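Side-chain contacts in glycosyl transferase family 8 (Streptococcus pneumoniae, PDB 5GVV), which transfers galactose from UDP-galactose to the terminal glucose of the already glycosylated serine-rich repeat protein PsrP, the third step of its O-glycosylation: residues K101-D106 against G113-L118; R6-A11 against D117-D122; M334-I339 against E356-F361. All coordinates share one frame; numbering follows the deposited sequence.

How the interactions relate
Interactions 1 and 2 lie side by side, their centres about 3 Å apart, and share Asp117 and Leu118 of helix 116-119. That helix packs on neighbouring strands 101-105 and 6-11 of the mixed sheet, so both contacts belong to the same layer. Interaction 1 is wholly buried and purely aliphatic, a set of leucines meeting by methyl groups; interaction 2 is only partly buried and sets a phenylalanine ring against an arginine and a valine. Interaction 3, with its centre about 50 Å from that of interaction 1, joins two helices beside the second, parallel sheet. There a glutamate lies over one face of a partly exposed phenylalanine and a leucine meets its edge, with no UDP nearby.

Interaction 1 (K101-D106 against G113-L118); sequences KVLYLD and GDLTDL. With MN (manganese (II) ion), chain C; UDP (uridine-5'-diphosphate), chain D.
Leu103 and Leu118 meet by their methyl groups, CD2 of Leu103 lying 3.7 Å from CD2 of Leu118. The Leu118 methyl also reaches the other Leu103 branch, and the two side chains cross at about a right angle. Leu118 gets there with CG anti to its backbone N (chi1 173°), which carries the branched end toward the strand. Leu115 adds a looser contact, its CD1 standing 4.2 Å from Leu103 CD2.

Leu115 is the N-cap of helix 116-119. Just before it, Asp114 forms an Asx turn: its OD1 accepts Thr116 N at 2.7 Å, the donor standing above the carboxylate plane. Asn31 bonds Leu115 N and Gly113 O, holding this turn from outside.

Where strand 101-105 ends, Asp106 OD2 binds manganese at 2.1 Å. UDP O1A and O3B are further ligands, joined by Asp108 and His227. Tyr104 OH donates to Asp106 OD1 at 2.7 Å, nearly along the C-O axis, which steadies the carboxylate oxygen that does not bind the metal. Asp106 and Asp108 form the DxD motif of a GT-A glycosyltransferase, set at the end of strand 101-105 and holding the UDP phosphates through manganese; the following helix packs against that strand.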
loop_
_atom_site.group_PDB
_atom_site.type_symbol
_atom_site.label_atom_id
_atom_site.label_comp_id
_atom_site.label_asym_id
_atom_site.label_seq_id
_atom_site.Cartn_x
_atom_site.Cartn_y
_atom_site.Cartn_z
ATOM N N LYS A 101 -28.652 4.834 -11.594
ATOM C CA LYS A 101 -27.521 5.664 -12.023
ATOM C C LYS A 101 -26.329 5.512 -11.078
ATOM O O LYS A 101 -26.501 5.404 -9.859
ATOM C CB LYS A 101 -27.926 7.139 -12.144
ATOM C CG LYS A 101 -26.783 8.067 -12.547
ATOM C CD LYS A 101 -27.273 9.443 -12.989
ATOM C CE LYS A 101 -28.041 10.164 -11.895
ATOM N NZ LYS A 101 -28.248 11.609 -12.228
ATOM N N VAL A 102 -25.127 5.488 -11.648
ATOM C CA VAL A 102 -23.912 5.317 -10.861
ATOM C C VAL A 102 -22.719 6.020 -11.524
ATOM O O VAL A 102 -22.649 6.125 -12.754
ATOM C CB VAL A 102 -23.619 3.812 -10.613
ATOM C CG1 VAL A 102 -23.428 3.073 -11.924
ATOM C CG2 VAL A 102 -22.409 3.624 -9.697
ATOM N N LEU A 103 -21.800 6.531 -10.711
ATOM C CA LEU A 103 -20.586 7.159 -11.227
ATOM C C LEU A 103 -19.399 6.206 -11.131
ATOM O O LEU A 103 -18.955 5.877 -10.026
ATOM C CB LEU A 103 -20.271 8.431 -10.441
ATOM C CG LEU A 103 -18.956 9.128 -10.804
ATOM C CD1 LEU A 103 -19.008 9.644 -12.244
ATOM C CD2 LEU A 103 -18.658 10.256 -9.833
ATOM N N TYR A 104 -18.888 5.754 -12.276
ATOM C CA TYR A 104 -17.645 4.982 -12.278
ATOM C C TYR A 104 -16.423 5.899 -12.226
ATOM O O TYR A 104 -16.387 6.941 -12.886
ATOM C CB TYR A 104 -17.536 4.056 -13.501
ATOM C CG TYR A 104 -16.129 3.530 -13.662
ATOM C CD1 TYR A 104 -15.678 2.457 -12.903
ATOM C CD2 TYR A 104 -15.230 4.141 -14.532
ATOM C CE1 TYR A 104 -14.377 1.991 -13.020
ATOM C CE2 TYR A 104 -13.929 3.685 -14.655
ATOM C CZ TYR A 104 -13.509 2.610 -13.896
ATOM O OH TYR A 104 -12.212 2.155 -14.021
ATOM N N LEU A 105 -15.418 5.509 -11.450
ATOM C CA LEU A 105 -14.168 6.267 -11.417
ATOM C C LEU A 105 -12.953 5.357 -11.535
ATOM O O LEU A 105 -12.888 4.309 -10.885
ATOM C CB LEU A 105 -14.057 7.082 -10.126
ATOM C CG LEU A 105 -15.114 8.141 -9.822
ATOM C CD1 LEU A 105 -14.947 8.685 -8.412
ATOM C CD2 LEU A 105 -15.063 9.273 -10.828
ATOM N N ASP A 106 -11.989 5.761 -12.359
ATOM C CA ASP A 106 -10.665 5.145 -12.341
ATOM C C ASP A 106 -10.064 5.378 -10.951
ATOM O O ASP A 106 -10.587 6.179 -10.171
ATOM C CB ASP A 106 -9.771 5.794 -13.396
ATOM C CG ASP A 106 -9.704 5.002 -14.697
ATOM O OD1 ASP A 106 -10.541 4.097 -14.907
ATOM O OD2 ASP A 106 -8.812 5.307 -15.523
ATOM N N GLY A 113 -13.157 18.221 -4.690
ATOM C CA GLY A 113 -14.293 18.970 -4.181
ATOM C C GLY A 113 -15.635 18.282 -4.342
ATOM O O GLY A 113 -15.709 17.116 -4.745
ATOM N N ASP A 114 -16.695 19.016 -4.012
ATOM C CA ASP A 114 -18.068 18.525 -4.063
ATOM C C ASP A 114 -18.459 18.169 -5.493
ATOM O O ASP A 114 -18.342 19.002 -6.392
ATOM C CB ASP A 114 -19.001 19.617 -3.530
ATOM C CG ASP A 114 -20.434 19.145 -3.331
ATOM O OD1 ASP A 114 -20.851 18.115 -3.912
ATOM O OD2 ASP A 114 -21.159 19.833 -2.586
ATOM N N LEU A 115 -18.940 16.942 -5.698
ATOM C CA LEU A 115 -19.351 16.484 -7.029
ATOM C C LEU A 115 -20.866 16.510 -7.239
ATOM O O LEU A 115 -21.373 15.854 -8.154
ATOM C CB LEU A 115 -18.828 15.070 -7.298
ATOM C CG LEU A 115 -17.318 14.842 -7.277
ATOM C CD1 LEU A 115 -16.983 13.396 -7.588
ATOM C CD2 LEU A 115 -16.617 15.775 -8.262
ATOM N N THR A 116 -21.578 17.269 -6.407
ATOM C CA THR A 116 -23.049 17.309 -6.443
ATOM C C THR A 116 -23.631 17.486 -7.852
ATOM O O THR A 116 -24.512 16.724 -8.265
ATOM C CB THR A 116 -23.610 18.414 -5.521
ATOM O OG1 THR A 116 -23.285 18.119 -4.156
ATOM C CG2 THR A 116 -25.118 18.508 -5.656
ATOM N N ASP A 117 -23.125 18.480 -8.580
ATOM C CA ASP A 117 -23.580 18.780 -9.940
ATOM C C ASP A 117 -23.394 17.589 -10.879
ATOM O O ASP A 117 -24.179 17.392 -11.809
ATOM C CB ASP A 117 -22.821 19.988 -10.505
ATOM C CG ASP A 117 -23.098 21.269 -9.741
ATOM O OD1 ASP A 117 -24.160 21.352 -9.089
ATOM O OD2 ASP A 117 -22.258 22.199 -9.804
ATOM N N LEU A 118 -22.343 16.809 -10.643
ATOM C CA LEU A 118 -22.065 15.621 -11.446
ATOM C C LEU A 118 -23.011 14.480 -11.082
ATOM O O LEU A 118 -23.524 13.783 -11.963
ATOM C CB LEU A 118 -20.609 15.180 -11.265
ATOM C CG LEU A 118 -20.209 13.848 -11.904
ATOM C CD1 LEU A 118 -20.497 13.857 -13.391
ATOM C CD2 LEU A 118 -18.741 13.527 -11.645
HETATM MN MN MN C . -6.966 6.195 -15.260
HETATM N N1 UDP D . -5.898 -0.983 -12.692
HETATM C C2 UDP D . -5.645 -1.824 -11.625
HETATM N N3 UDP D . -4.376 -2.330 -11.411
HETATM C C4 UDP D . -3.349 -1.997 -12.273
HETATM C C5 UDP D . -3.607 -1.145 -13.346
HETATM C C6 UDP D . -4.914 -0.739 -13.612
HETATM O O2 UDP D . -6.559 -2.121 -10.862
HETATM O O4 UDP D . -2.215 -2.446 -12.079
HETATM C "C1'" UDP D . -7.269 -0.460 -12.885
HETATM C "C2'" UDP D . -7.411 0.867 -12.155
HETATM O "O2'" UDP D . -8.722 1.014 -11.657
HETATM C "C3'" UDP D . -7.185 1.893 -13.241
HETATM C "C4'" UDP D . -7.749 1.186 -14.467
HETATM O "O4'" UDP D . -7.512 -0.195 -14.258
HETATM O "O3'" UDP D . -7.860 3.098 -12.950
HETATM C "C5'" UDP D . -7.105 1.659 -15.768
HETATM O "O5'" UDP D . -5.741 1.930 -15.525
HETATM P PA UDP D . -5.180 3.403 -15.826
HETATM O O1A UDP D . -5.954 4.329 -14.973
HETATM O O2A UDP D . -3.727 3.476 -15.550
HETATM O O3A UDP D . -5.472 3.663 -17.395
HETATM P PB UDP D . -5.552 5.140 -18.046
HETATM O O1B UDP D . -6.154 5.070 -19.398
HETATM O O2B UDP D . -4.173 5.664 -18.173
HETATM O O3B UDP D . -6.356 6.035 -17.178
#

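Interaction 2 (R6-A11 against D117-D122); sequences RAVVFA and DLFELD. With UDP (uridine-5'-diphosphate), chain D.
The guanidinium of Arg6 is gripped through two of its nitrogens, NE by the main-chain oxygen of His33 and NH1 by that of Ser32, while its third nitrogen, NH2, comes to 3.7 Å from Phe119 CD2. The guanidinium and ring planes are 48° apart, so the two groups do not stack flat, and the ring atoms that lie over the guanidinium face sit toward its rim.

Closer to the main chain the fit is more regular. Arg6 CB stands 4.0 Å from the ring centroid and only 7° off the ring normal, a CH-pi contact over the centre of one face, and CG covers the same face. Bends at chi2 (82°) and chi3 fold the arginine back, which brings its head over the CD2-CE2 side of the ring. Val8 supplies a methyl from two residues further along the strand, its CG2 lying 3.8 Å from Phe119 CE1.

Ala11 ends the strand beside the UDP ribose. Strand 6-11 runs in the sheet between strands 34-40 and 101-105. Helix 17-30 touches it through Leu27 on Val8 and Phe10, and helix 116-119, besides inserting Phe119, rests Leu118 on strand 101-105.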
loop_
_atom_site.group_PDB
_atom_site.type_symbol
_atom_site.label_atom_id
_atom_site.label_comp_id
_atom_site.label_asym_id
_atom_site.label_seq_id
_atom_site.Cartn_x
_atom_site.Cartn_y
_atom_site.Cartn_z
ATOM N N ARG A 6 -25.386 8.402 -2.656
ATOM C CA ARG A 6 -24.939 8.542 -4.039
ATOM C C ARG A 6 -24.043 7.361 -4.419
ATOM O O ARG A 6 -23.025 7.115 -3.773
ATOM C CB ARG A 6 -24.199 9.871 -4.242
ATOM C CG ARG A 6 -25.094 11.115 -4.186
ATOM C CD ARG A 6 -25.394 11.569 -2.754
ATOM N NE ARG A 6 -24.181 11.951 -2.033
ATOM C CZ ARG A 6 -23.624 13.159 -2.096
ATOM N NH1 ARG A 6 -22.521 13.422 -1.411
ATOM N NH2 ARG A 6 -24.160 14.107 -2.857
ATOM N N ALA A 7 -24.425 6.631 -5.464
ATOM C CA ALA A 7 -23.706 5.417 -5.867
ATOM C C ALA A 7 -22.456 5.690 -6.713
ATOM O O ALA A 7 -22.514 6.398 -7.728
ATOM C CB ALA A 7 -24.641 4.472 -6.600
ATOM N N VAL A 8 -21.333 5.106 -6.294
ATOM C CA VAL A 8 -20.043 5.294 -6.956
ATOM C C VAL A 8 -19.343 3.942 -7.077
ATOM O O VAL A 8 -19.385 3.138 -6.142
ATOM C CB VAL A 8 -19.143 6.252 -6.150
ATOM C CG1 VAL A 8 -17.774 6.407 -6.816
ATOM C CG2 VAL A 8 -19.809 7.610 -5.993
ATOM N N VAL A 9 -18.711 3.677 -8.218
ATOM C CA VAL A 9 -18.036 2.389 -8.393
ATOM C C VAL A 9 -16.572 2.538 -8.821
ATOM O O VAL A 9 -16.257 3.306 -9.738
ATOM C CB VAL A 9 -18.827 1.439 -9.345
ATOM C CG1 VAL A 9 -19.104 2.103 -10.681
ATOM C CG2 VAL A 9 -18.082 0.133 -9.540
ATOM N N PHE A 10 -15.681 1.843 -8.115
ATOM C CA PHE A 10 -14.278 1.737 -8.514
ATOM C C PHE A 10 -14.004 0.295 -8.921
ATOM O O PHE A 10 -14.802 -0.603 -8.626
ATOM C CB PHE A 10 -13.333 2.091 -7.357
ATOM C CG PHE A 10 -13.394 3.530 -6.916
ATOM C CD1 PHE A 10 -14.344 3.946 -5.991
ATOM C CD2 PHE A 10 -12.472 4.458 -7.390
ATOM C CE1 PHE A 10 -14.396 5.272 -5.570
ATOM C CE2 PHE A 10 -12.511 5.784 -6.970
ATOM C CZ PHE A 10 -13.476 6.188 -6.059
ATOM N N ALA A 11 -12.871 0.069 -9.579
ATOM C CA ALA A 11 -12.464 -1.277 -9.984
ATOM C C ALA A 11 -10.948 -1.389 -9.907
ATOM O O ALA A 11 -10.234 -0.594 -10.521
ATOM C CB ALA A 11 -12.938 -1.570 -11.394
ATOM N N ASP A 117 -23.125 18.480 -8.580
ATOM C CA ASP A 117 -23.580 18.780 -9.940
ATOM C C ASP A 117 -23.394 17.589 -10.879
ATOM O O ASP A 117 -24.179 17.392 -11.809
ATOM C CB ASP A 117 -22.821 19.988 -10.505
ATOM C CG ASP A 117 -23.098 21.269 -9.741
ATOM O OD1 ASP A 117 -24.160 21.352 -9.089
ATOM O OD2 ASP A 117 -22.258 22.199 -9.804
ATOM N N LEU A 118 -22.343 16.809 -10.643
ATOM C CA LEU A 118 -22.065 15.621 -11.446
ATOM C C LEU A 118 -23.011 14.480 -11.082
ATOM O O LEU A 118 -23.524 13.783 -11.963
ATOM C CB LEU A 118 -20.609 15.180 -11.265
ATOM C CG LEU A 118 -20.209 13.848 -11.904
ATOM C CD1 LEU A 118 -20.497 13.857 -13.391
ATOM C CD2 LEU A 118 -18.741 13.527 -11.645
ATOM N N PHE A 119 -23.240 14.298 -9.784
ATOM C CA PHE A 119 -24.158 13.278 -9.286
ATOM C C PHE A 119 -25.577 13.511 -9.814
ATOM O O PHE A 119 -26.323 12.561 -10.074
ATOM C CB PHE A 119 -24.192 13.309 -7.755
ATOM C CG PHE A 119 -22.961 12.746 -7.093
ATOM C CD1 PHE A 119 -22.406 11.545 -7.521
ATOM C CD2 PHE A 119 -22.373 13.412 -6.027
ATOM C CE1 PHE A 119 -21.272 11.021 -6.899
ATOM C CE2 PHE A 119 -21.243 12.900 -5.398
ATOM C CZ PHE A 119 -20.692 11.703 -5.837
ATOM N N GLU A 120 -25.941 14.783 -9.963
ATOM C CA GLU A 120 -27.315 15.163 -10.281
ATOM C C GLU A 120 -27.558 15.397 -11.766
ATOM O O GLU A 120 -28.641 15.836 -12.155
ATOM C CB GLU A 120 -27.702 16.435 -9.525
ATOM C CG GLU A 120 -27.867 16.269 -8.024
ATOM C CD GLU A 120 -28.149 17.592 -7.332
ATOM O OE1 GLU A 120 -28.078 18.643 -8.007
ATOM O OE2 GLU A 120 -28.437 17.581 -6.116
ATOM N N LEU A 121 -26.551 15.135 -12.594
ATOM C CA LEU A 121 -26.701 15.341 -14.030
ATOM C C LEU A 121 -27.787 14.424 -14.579
ATOM O O LEU A 121 -27.862 13.252 -14.203
ATOM C CB LEU A 121 -25.377 15.101 -14.760
ATOM C CG LEU A 121 -25.425 15.258 -16.281
ATOM C CD1 LEU A 121 -25.887 16.653 -16.663
ATOM C CD2 LEU A 121 -24.080 14.961 -16.909
ATOM N N ASP A 122 -28.646 14.961 -15.444
ATOM C CA ASP A 122 -29.679 14.147 -16.077
ATOM C C ASP A 122 -29.149 13.569 -17.386
ATOM O O ASP A 122 -28.744 14.307 -18.285
ATOM C CB ASP A 122 -30.947 14.968 -16.327
ATOM C CG ASP A 122 -32.176 14.096 -16.553
ATOM O OD1 ASP A 122 -32.022 12.882 -16.822
ATOM O OD2 ASP A 122 -33.305 14.629 -16.465
HETATM N N1 UDP D . -5.898 -0.983 -12.692
HETATM C C2 UDP D . -5.645 -1.824 -11.625
HETATM N N3 UDP D . -4.376 -2.330 -11.411
HETATM C C4 UDP D . -3.349 -1.997 -12.273
HETATM C C5 UDP D . -3.607 -1.145 -13.346
HETATM C C6 UDP D . -4.914 -0.739 -13.612
HETATM O O2 UDP D . -6.559 -2.121 -10.862
HETATM O O4 UDP D . -2.215 -2.446 -12.079
HETATM C "C1'" UDP D . -7.269 -0.460 -12.885
HETATM C "C2'" UDP D . -7.411 0.867 -12.155
HETATM O "O2'" UDP D . -8.722 1.014 -11.657
HETATM C "C3'" UDP D . -7.185 1.893 -13.241
HETATM C "C4'" UDP D . -7.749 1.186 -14.467
HETATM O "O4'" UDP D . -7.512 -0.195 -14.258
HETATM O "O3'" UDP D . -7.860 3.098 -12.950
HETATM C "C5'" UDP D . -7.105 1.659 -15.768
HETATM O "O5'" UDP D . -5.741 1.930 -15.525
HETATM P PA UDP D . -5.180 3.403 -15.826
HETATM O O1A UDP D . -5.954 4.329 -14.973
HETATM O O2A UDP D . -3.727 3.476 -15.550
HETATM O O3A UDP D . -5.472 3.663 -17.395
HETATM P PB UDP D . -5.552 5.140 -18.046
HETATM O O1B UDP D . -6.154 5.070 -19.398
HETATM O O2B UDP D . -4.173 5.664 -18.173
HETATM O O3B UDP D . -6.356 6.035 -17.178
#

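Interaction 3 (M334-I339 against E356-F361); sequences MLLEQI and EDAYEF
Ala358 is the first residue of helix 356-364 to meet the other helix, and it does so lightly: its CB lies 4.4 Å from CD1 of Leu336. The same methyl group of Leu336 goes on to the phenylalanine one turn later, so a single branch touches both. Leu336 is directed this way by its first torsion, with CG anti to the backbone N (chi1 -176°).

Tyr359 faces elsewhere and bonds Asp348 through its hydroxyl. Asp348 closes strand 345-348, the strand that lies between these two helices in sequence. The helices pack on a parallel six-stranded sheet of Rossmann-like strand order, in which helix 333-342 forms part of the beta-alpha-beta crossover from edge strand 325-328 to strand 345-348. Leu336 and Ala358 both rest on Leu283 of strand 278-283. The two helix segments run in roughly the same direction, with axes 10.2 Å apart at closest approach and a crossing angle of -36°.

Phe361 has the largest share of the contact. Leu336 CD1 comes to its edge, in the ring plane, 3.7 Å from CD2. Over one face lies Glu337, whose CB is 3.9 Å from the ring centroid in a CH-pi contact. The glutamate chain stays extended beyond CG and passes across the ring, so its carboxylate is also stacked there, 17° from parallel, with OE2 3.8 Å from Phe361 CE1. A hydrogen bond between that OE2 and the hydroxyl of Tyr365 holds the carboxylate at its far end. The opposite face is covered from within the helix by Asp357 O, 3.2 Å above the ring plane toward the rim. Away from this interface, selenomethionine Met334, Leu335 and Gln338 pack on Phe215 of the second subunit.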
loop_
_atom_site.group_PDB
_atom_site.type_symbol
_atom_site.label_atom_id
_atom_site.label_comp_id
_atom_site.label_asym_id
_atom_site.label_seq_id
_atom_site.Cartn_x
_atom_site.Cartn_y
_atom_site.Cartn_z
HETATM N N MSE A 334 -2.914 -29.556 11.985
HETATM C CA MSE A 334 -2.562 -28.837 13.217
HETATM C C MSE A 334 -3.175 -27.464 13.272
HETATM O O MSE A 334 -3.468 -26.927 14.331
HETATM C CB MSE A 334 -1.049 -28.868 13.381
HETATM C CG MSE A 334 -0.630 -30.238 13.917
HETATM SE SE MSE A 334 1.363 -30.354 13.986
HETATM C CE MSE A 334 1.402 -32.338 14.296
ATOM N N LEU A 335 -3.395 -26.905 12.103
ATOM C CA LEU A 335 -4.004 -25.577 12.019
ATOM C C LEU A 335 -5.522 -25.663 12.193
ATOM O O LEU A 335 -6.123 -24.838 12.888
ATOM C CB LEU A 335 -3.644 -24.910 10.687
ATOM C CG LEU A 335 -2.132 -24.888 10.423
ATOM C CD1 LEU A 335 -1.794 -24.381 9.026
ATOM C CD2 LEU A 335 -1.431 -24.047 11.471
ATOM N N LEU A 336 -6.136 -26.664 11.565
ATOM C CA LEU A 336 -7.560 -26.931 11.750
ATOM C C LEU A 336 -7.860 -27.208 13.226
ATOM O O LEU A 336 -8.866 -26.734 13.757
ATOM C CB LEU A 336 -7.990 -28.116 10.874
ATOM C CG LEU A 336 -9.453 -28.577 10.771
ATOM C CD1 LEU A 336 -9.721 -29.796 11.631
ATOM C CD2 LEU A 336 -10.455 -27.459 11.084
ATOM N N GLU A 337 -6.986 -27.961 13.893
ATOM C CA GLU A 337 -7.196 -28.273 15.307
ATOM C C GLU A 337 -7.299 -27.008 16.162
ATOM O O GLU A 337 -8.147 -26.929 17.057
ATOM C CB GLU A 337 -6.089 -29.190 15.848
ATOM C CG GLU A 337 -6.205 -29.455 17.352
ATOM C CD GLU A 337 -5.243 -30.518 17.860
ATOM O OE1 GLU A 337 -4.103 -30.605 17.353
ATOM O OE2 GLU A 337 -5.633 -31.258 18.786
ATOM N N GLN A 338 -6.447 -26.019 15.885
ATOM C CA GLN A 338 -6.454 -24.784 16.666
ATOM C C GLN A 338 -7.723 -23.973 16.418
ATOM O O GLN A 338 -8.232 -23.310 17.326
ATOM C CB GLN A 338 -5.212 -23.936 16.366
ATOM C CG GLN A 338 -3.896 -24.588 16.798
ATOM C CD GLN A 338 -3.927 -25.049 18.245
ATOM O OE1 GLN A 338 -4.248 -24.274 19.146
ATOM N NE2 GLN A 338 -3.611 -26.320 18.474
ATOM N N ILE A 339 -8.229 -24.023 15.189
ATOM C CA ILE A 339 -9.480 -23.345 14.851
ATOM C C ILE A 339 -10.661 -24.013 15.561
ATOM O O ILE A 339 -11.559 -23.330 16.057
ATOM C CB ILE A 339 -9.714 -23.301 13.321
ATOM C CG1 ILE A 339 -8.601 -22.496 12.647
ATOM C CG2 ILE A 339 -11.078 -22.686 12.985
ATOM C CD1 ILE A 339 -8.639 -22.505 11.122
ATOM N N GLU A 356 -12.259 -38.007 9.541
ATOM C CA GLU A 356 -12.602 -38.405 10.905
ATOM C C GLU A 356 -12.011 -37.534 12.010
ATOM O O GLU A 356 -12.740 -37.105 12.902
ATOM C CB GLU A 356 -12.255 -39.881 11.138
ATOM C CG GLU A 356 -13.447 -40.838 11.017
ATOM C CD GLU A 356 -14.081 -40.839 9.631
ATOM O OE1 GLU A 356 -13.448 -40.357 8.666
ATOM O OE2 GLU A 356 -15.221 -41.334 9.508
ATOM N N ASP A 357 -10.709 -37.258 11.950
ATOM C CA ASP A 357 -10.037 -36.517 13.024
ATOM C C ASP A 357 -10.703 -35.193 13.421
ATOM O O ASP A 357 -10.534 -34.724 14.546
ATOM C CB ASP A 357 -8.554 -36.287 12.707
ATOM C CG ASP A 357 -7.648 -37.305 13.387
ATOM O OD1 ASP A 357 -8.148 -38.082 14.233
ATOM O OD2 ASP A 357 -6.435 -37.322 13.085
ATOM N N ALA A 358 -11.459 -34.592 12.509
ATOM C CA ALA A 358 -12.227 -33.404 12.857
ATOM C C ALA A 358 -13.256 -33.771 13.925
ATOM O O ALA A 358 -13.437 -33.039 14.896
ATOM C CB ALA A 358 -12.900 -32.820 11.631
ATOM N N TYR A 359 -13.919 -34.911 13.739
ATOM C CA TYR A 359 -14.819 -35.454 14.752
ATOM C C TYR A 359 -14.046 -35.717 16.044
ATOM O O TYR A 359 -14.551 -35.475 17.146
ATOM C CB TYR A 359 -15.471 -36.755 14.258
ATOM C CG TYR A 359 -16.380 -36.595 13.056
ATOM C CD1 TYR A 359 -17.233 -35.508 12.942
ATOM C CD2 TYR A 359 -16.386 -37.538 12.034
ATOM C CE1 TYR A 359 -18.064 -35.361 11.842
ATOM C CE2 TYR A 359 -17.211 -37.399 10.934
ATOM C CZ TYR A 359 -18.048 -36.307 10.844
ATOM O OH TYR A 359 -18.874 -36.159 9.752
ATOM N N GLU A 360 -12.819 -36.216 15.907
ATOM C CA GLU A 360 -11.969 -36.468 17.067
ATOM C C GLU A 360 -11.696 -35.173 17.821
ATOM O O GLU A 360 -11.832 -35.122 19.043
ATOM C CB GLU A 360 -10.652 -37.123 16.647
ATOM C CG GLU A 360 -10.797 -38.571 16.199
ATOM C CD GLU A 360 -9.580 -39.402 16.543
ATOM O OE1 GLU A 360 -9.574 -40.612 16.233
ATOM O OE2 GLU A 360 -8.626 -38.841 17.126
ATOM N N PHE A 361 -11.319 -34.127 17.086
ATOM C CA PHE A 361 -11.102 -32.820 17.691
ATOM C C PHE A 361 -12.400 -32.332 18.326
ATOM O O PHE A 361 -12.392 -31.799 19.434
ATOM C CB PHE A 361 -10.607 -31.808 16.650
ATOM C CG PHE A 361 -9.293 -32.173 16.014
ATOM C CD1 PHE A 361 -8.390 -33.009 16.666
ATOM C CD2 PHE A 361 -8.959 -31.680 14.760
ATOM C CE1 PHE A 361 -7.179 -33.342 16.076
ATOM C CE2 PHE A 361 -7.752 -32.011 14.164
ATOM C CZ PHE A 361 -6.864 -32.842 14.820
#